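PDB 5BP8: Ent-copalyl diphosphate synthase from Streptomyces platensis, which is probably a terpene cyclase-like protein, a largely helical chain related to the squalene-hopene cyclases. Local coordinates for residues 73-87 with 130-142. Sequence-based numbering, arbitrary orientation.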
loop_
_atom_site.group_PDB
_atom_site.type_symbol
_atom_site.label_atom_id
_atom_site.label_comp_id
_atom_site.label_asym_id
_atom_site.label_seq_id
_atom_site.Cartn_x
_atom_site.Cartn_y
_atom_site.Cartn_z
ATOM N N VAL A 73 4.016 13.766 3.627
ATOM C CA VAL A 73 3.363 13.096 4.759
ATOM C C VAL A 73 4.340 12.470 5.783
ATOM O O VAL A 73 4.231 12.717 7.002
ATOM C CB VAL A 73 2.323 12.079 4.279
ATOM C CG1 VAL A 73 1.912 11.153 5.401
ATOM C CG2 VAL A 73 1.132 12.823 3.662
ATOM N N PRO A 74 5.322 11.670 5.320
ATOM C CA PRO A 74 6.200 11.121 6.342
ATOM C C PRO A 74 7.079 12.156 7.073
ATOM O O PRO A 74 7.389 11.953 8.268
ATOM C CB PRO A 74 7.052 10.112 5.568
ATOM C CG PRO A 74 6.969 10.538 4.156
ATOM C CD PRO A 74 5.607 11.128 3.999
ATOM N N THR A 75 7.445 13.244 6.407
ATOM C CA THR A 75 8.235 14.305 7.058
ATOM C C THR A 75 7.382 14.995 8.107
ATOM O O THR A 75 7.815 15.223 9.275
ATOM C CB THR A 75 8.831 15.298 6.037
ATOM O OG1 THR A 75 9.650 14.595 5.103
ATOM C CG2 THR A 75 9.676 16.357 6.760
ATOM N N LEU A 76 6.144 15.292 7.745
ATOM C CA LEU A 76 5.186 15.807 8.744
ATOM C C LEU A 76 5.083 14.891 9.968
ATOM O O LEU A 76 5.155 15.368 11.107
ATOM C CB LEU A 76 3.803 16.044 8.142
ATOM C CG LEU A 76 3.674 17.255 7.192
ATOM C CD1 LEU A 76 2.335 17.130 6.490
ATOM C CD2 LEU A 76 3.834 18.570 7.945
ATOM N N SER A 77 4.929 13.575 9.730
ATOM C CA SER A 77 4.787 12.635 10.831
ATOM C C SER A 77 6.040 12.593 11.712
ATOM O O SER A 77 5.946 12.627 12.928
ATOM C CB SER A 77 4.486 11.237 10.306
ATOM O OG SER A 77 4.098 10.387 11.370
ATOM N N ALA A 78 7.209 12.526 11.078
ATOM C CA ALA A 78 8.480 12.481 11.809
ATOM C C ALA A 78 8.750 13.746 12.611
ATOM O O ALA A 78 9.115 13.684 13.823
ATOM C CB ALA A 78 9.625 12.215 10.842
ATOM N N VAL A 79 8.557 14.893 11.972
ATOM C CA VAL A 79 8.772 16.167 12.650
ATOM C C VAL A 79 7.831 16.334 13.851
ATOM O O VAL A 79 8.271 16.702 14.983
ATOM C CB VAL A 79 8.674 17.349 11.663
ATOM C CG1 VAL A 79 8.596 18.688 12.389
ATOM C CG2 VAL A 79 9.834 17.311 10.680
ATOM N N GLU A 80 6.551 16.023 13.646
ATOM C CA GLU A 80 5.604 16.115 14.749
ATOM C C GLU A 80 6.018 15.189 15.904
ATOM O O GLU A 80 5.982 15.611 17.093
ATOM C CB GLU A 80 4.179 15.809 14.286
ATOM C CG GLU A 80 3.107 16.263 15.279
ATOM C CD GLU A 80 2.915 15.333 16.453
ATOM O OE1 GLU A 80 3.175 14.099 16.330
ATOM O OE2 GLU A 80 2.504 15.836 17.535
ATOM N N ALA A 81 6.427 13.958 15.579
ATOM C CA ALA A 81 6.838 12.991 16.596
ATOM C C ALA A 81 8.057 13.487 17.354
ATOM O O ALA A 81 8.122 13.376 18.608
ATOM C CB ALA A 81 7.112 11.647 15.986
ATOM N N LEU A 82 9.028 14.039 16.633
ATOM C CA LEU A 82 10.234 14.537 17.293
ATOM C C LEU A 82 9.949 15.721 18.202
ATOM O O LEU A 82 10.488 15.781 19.324
ATOM C CB LEU A 82 11.351 14.868 16.288
ATOM C CG LEU A 82 11.933 13.640 15.552
ATOM C CD1 LEU A 82 12.753 14.070 14.337
ATOM C CD2 LEU A 82 12.770 12.759 16.482
ATOM N N LEU A 83 9.083 16.637 17.768
ATOM C CA LEU A 83 8.706 17.772 18.622
ATOM C C LEU A 83 7.983 17.267 19.881
ATOM O O LEU A 83 8.248 17.723 21.007
ATOM C CB LEU A 83 7.848 18.779 17.869
ATOM C CG LEU A 83 8.553 19.638 16.795
ATOM C CD1 LEU A 83 7.550 20.279 15.851
ATOM C CD2 LEU A 83 9.431 20.700 17.469
ATOM N N THR A 84 7.060 16.329 19.693
ATOM C CA THR A 84 6.355 15.733 20.817
ATOM C C THR A 84 7.325 15.054 21.792
ATOM O O THR A 84 7.230 15.283 23.012
ATOM C CB THR A 84 5.252 14.769 20.336
ATOM O OG1 THR A 84 4.253 15.532 19.656
ATOM C CG2 THR A 84 4.618 14.014 21.493
ATOM N N GLU A 85 8.260 14.255 21.279
ATOM C CA GLU A 85 9.257 13.590 22.129
ATOM C C GLU A 85 10.132 14.574 22.890
ATOM O O GLU A 85 10.361 14.399 24.110
ATOM C CB GLU A 85 10.141 12.667 21.310
ATOM C CG GLU A 85 11.282 11.983 22.055
ATOM C CD GLU A 85 10.833 11.020 23.142
ATOM O OE1 GLU A 85 9.714 10.496 23.060
ATOM O OE2 GLU A 85 11.611 10.773 24.083
ATOM N N LEU A 86 10.610 15.606 22.190
ATOM C CA LEU A 86 11.480 16.624 22.802
ATOM C C LEU A 86 10.768 17.380 23.914
ATOM O O LEU A 86 11.407 17.800 24.884
ATOM C CB LEU A 86 11.998 17.590 21.739
ATOM C CG LEU A 86 13.146 16.998 20.941
ATOM C CD1 LEU A 86 13.273 17.698 19.598
ATOM C CD2 LEU A 86 14.431 17.097 21.745
ATOM N N ALA A 87 9.446 17.502 23.820
ATOM C CA ALA A 87 8.679 18.177 24.876
ATOM C C ALA A 87 8.348 17.310 26.086
ATOM O O ALA A 87 7.791 17.828 27.047
ATOM C CB ALA A 87 7.387 18.733 24.311
ATOM N N VAL A 130 -4.702 13.479 7.247
ATOM C CA VAL A 130 -3.417 13.243 7.871
ATOM C C VAL A 130 -2.522 14.503 7.834
ATOM O O VAL A 130 -1.942 14.900 8.850
ATOM C CB VAL A 130 -2.732 12.096 7.116
ATOM C CG1 VAL A 130 -1.280 11.965 7.501
ATOM C CG2 VAL A 130 -3.475 10.792 7.409
ATOM N N ALA A 131 -2.423 15.110 6.665
ATOM C CA ALA A 131 -1.475 16.206 6.478
ATOM C C ALA A 131 -1.861 17.469 7.272
ATOM O O ALA A 131 -1.043 17.959 8.065
ATOM C CB ALA A 131 -1.259 16.491 5.007
ATOM N N PRO A 132 -3.132 17.926 7.176
ATOM C CA PRO A 132 -3.464 19.091 8.014
ATOM C C PRO A 132 -3.463 18.795 9.492
ATOM O O PRO A 132 -3.153 19.679 10.309
ATOM C CB PRO A 132 -4.868 19.508 7.570
ATOM C CG PRO A 132 -5.334 18.444 6.630
ATOM C CD PRO A 132 -4.190 17.591 6.202
ATOM N N SER A 133 -3.827 17.571 9.865
ATOM C CA SER A 133 -3.757 17.190 11.258
ATOM C C SER A 133 -2.357 17.368 11.839
ATOM O O SER A 133 -2.167 17.952 12.912
ATOM C CB SER A 133 -4.229 15.750 11.434
ATOM O OG SER A 133 -4.295 15.478 12.808
ATOM N N LEU A 134 -1.365 16.889 11.111
ATOM C CA LEU A 134 0.019 16.932 11.575
ATOM C C LEU A 134 0.590 18.346 11.551
ATOM O O LEU A 134 1.321 18.765 12.474
ATOM C CB LEU A 134 0.879 16.017 10.701
ATOM C CG LEU A 134 0.611 14.538 10.989
ATOM C CD1 LEU A 134 1.239 13.663 9.950
ATOM C CD2 LEU A 134 1.072 14.125 12.389
ATOM N N LEU A 135 0.272 19.067 10.484
ATOM C CA LEU A 135 0.705 20.454 10.362
ATOM C C LEU A 135 0.206 21.307 11.548
ATOM O O LEU A 135 0.980 22.079 12.118
ATOM C CB LEU A 135 0.245 21.041 9.035
ATOM C CG LEU A 135 0.692 22.475 8.732
ATOM C CD1 LEU A 135 2.190 22.574 8.776
ATOM C CD2 LEU A 135 0.204 22.921 7.364
ATOM N N ALA A 136 -1.070 21.142 11.932
ATOM C CA ALA A 136 -1.619 21.857 13.091
ATOM C C ALA A 136 -0.898 21.459 14.380
ATOM O O ALA A 136 -0.582 22.333 15.192
ATOM C CB ALA A 136 -3.127 21.625 13.232
ATOM N N ASP A 137 -0.593 20.172 14.563
ATOM C CA ASP A 137 0.115 19.753 15.783
ATOM C C ASP A 137 1.542 20.284 15.800
ATOM O O ASP A 137 2.041 20.697 16.855
ATOM C CB ASP A 137 0.108 18.230 15.943
ATOM C CG ASP A 137 -1.224 17.698 16.496
ATOM O OD1 ASP A 137 -2.008 18.498 17.065
ATOM O OD2 ASP A 137 -1.455 16.477 16.408
ATOM N N ILE A 138 2.186 20.297 14.639
ATOM C CA ILE A 138 3.534 20.893 14.529
ATOM C C ILE A 138 3.487 22.369 14.933
ATOM O O ILE A 138 4.256 22.817 15.780
ATOM C CB ILE A 138 4.119 20.743 13.118
ATOM C CG1 ILE A 138 4.471 19.267 12.876
ATOM C CG2 ILE A 138 5.369 21.628 12.955
ATOM C CD1 ILE A 138 4.777 18.955 11.420
ATOM N N ASN A 139 2.532 23.107 14.394
ATOM C CA ASN A 139 2.446 24.514 14.725
ATOM C C ASN A 139 2.173 24.750 16.211
ATOM O O ASN A 139 2.742 25.659 16.798
ATOM C CB ASN A 139 1.428 25.224 13.833
ATOM C CG ASN A 139 1.979 25.471 12.462
ATOM O OD1 ASN A 139 3.187 25.704 12.315
ATOM N ND2 ASN A 139 1.120 25.429 11.444
ATOM N N THR A 140 1.365 23.895 16.818
ATOM C CA THR A 140 1.149 23.955 18.260
ATOM C C THR A 140 2.439 23.761 19.031
ATOM O O THR A 140 2.742 24.537 19.974
ATOM C CB THR A 140 0.059 22.942 18.681
ATOM O OG1 THR A 140 -1.165 23.337 18.048
ATOM C CG2 THR A 140 -0.133 22.926 20.167
ATOM N N ARG A 141 3.221 22.757 18.635
ATOM C CA ARG A 141 4.498 22.498 19.284
ATOM C C ARG A 141 5.494 23.637 19.077
ATOM O O ARG A 141 6.230 23.976 19.999
ATOM C CB ARG A 141 5.125 21.198 18.793
ATOM C CG ARG A 141 4.286 19.964 19.064
ATOM C CD ARG A 141 4.382 19.513 20.487
ATOM N NE ARG A 141 3.575 18.309 20.673
ATOM C CZ ARG A 141 3.276 17.791 21.863
ATOM N NH1 ARG A 141 3.714 18.367 22.997
ATOM N NH2 ARG A 141 2.518 16.698 21.922
ATOM N N LEU A 142 5.510 24.223 17.877
ATOM C CA LEU A 142 6.404 25.348 17.587
ATOM C C LEU A 142 6.087 26.562 18.442
ATOM O O LEU A 142 7.007 27.286 18.893
ATOM C CB LEU A 142 6.336 25.739 16.106
ATOM C CG LEU A 142 6.916 24.702 15.143
ATOM C CD1 LEU A 142 6.730 25.127 13.692
ATOM C CD2 LEU A 142 8.383 24.435 15.406
#
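Ile138 CG1 stands anti to its carbonyl carbon (chi1 -71°) and the chain runs on extended, so that the side chain drives in among Leu76, Val79, Glu80 and Leu83, CD1 reaching 3.6 Å from Leu76 CD2. Glu80 takes the other course: with CG anti to the backbone N (chi1 -164°) and a bend at chi2, its methylenes lie in a hole lined by Leu134, Asp137, Ile138 and Arg141, CG packing 3.6 Å from Asp137 CB. Knobs-into-holes packing is here reciprocal, for Leu76 fits between Ala131, Leu134, Leu135 and Ile138, and Leu134 sends CD1 to within 3.7 Å of the backbone N of Ser77. The helical segments 73-86 and 130-142 run roughly parallel, 31° apart and 9.2 Å at the closest approach of their axes, in a mostly helical fold where helices 31-40 and 98-116 supply further neighbours.

Toward the C-terminal ends the interface turns polar. Arg141 slides antiparallel past Leu83, CB to CB 3.8 Å, and lays one guanidinium face over Thr84, whose OG1 is 3.0 Å from Arg141 NE. The carboxylates of Glu80 and Asp137 approach to 4.2 Å between OE2 and OD2, yet Arg198 forms salt bridges to both, while Arg36 and Ser39 hold Glu80 OE1. An acid pair of this kind, one member buried and the other partly exposed, probably stays ionised because the shared Arg198 offsets the repulsion, leaving a polar patch beside an apolar interface.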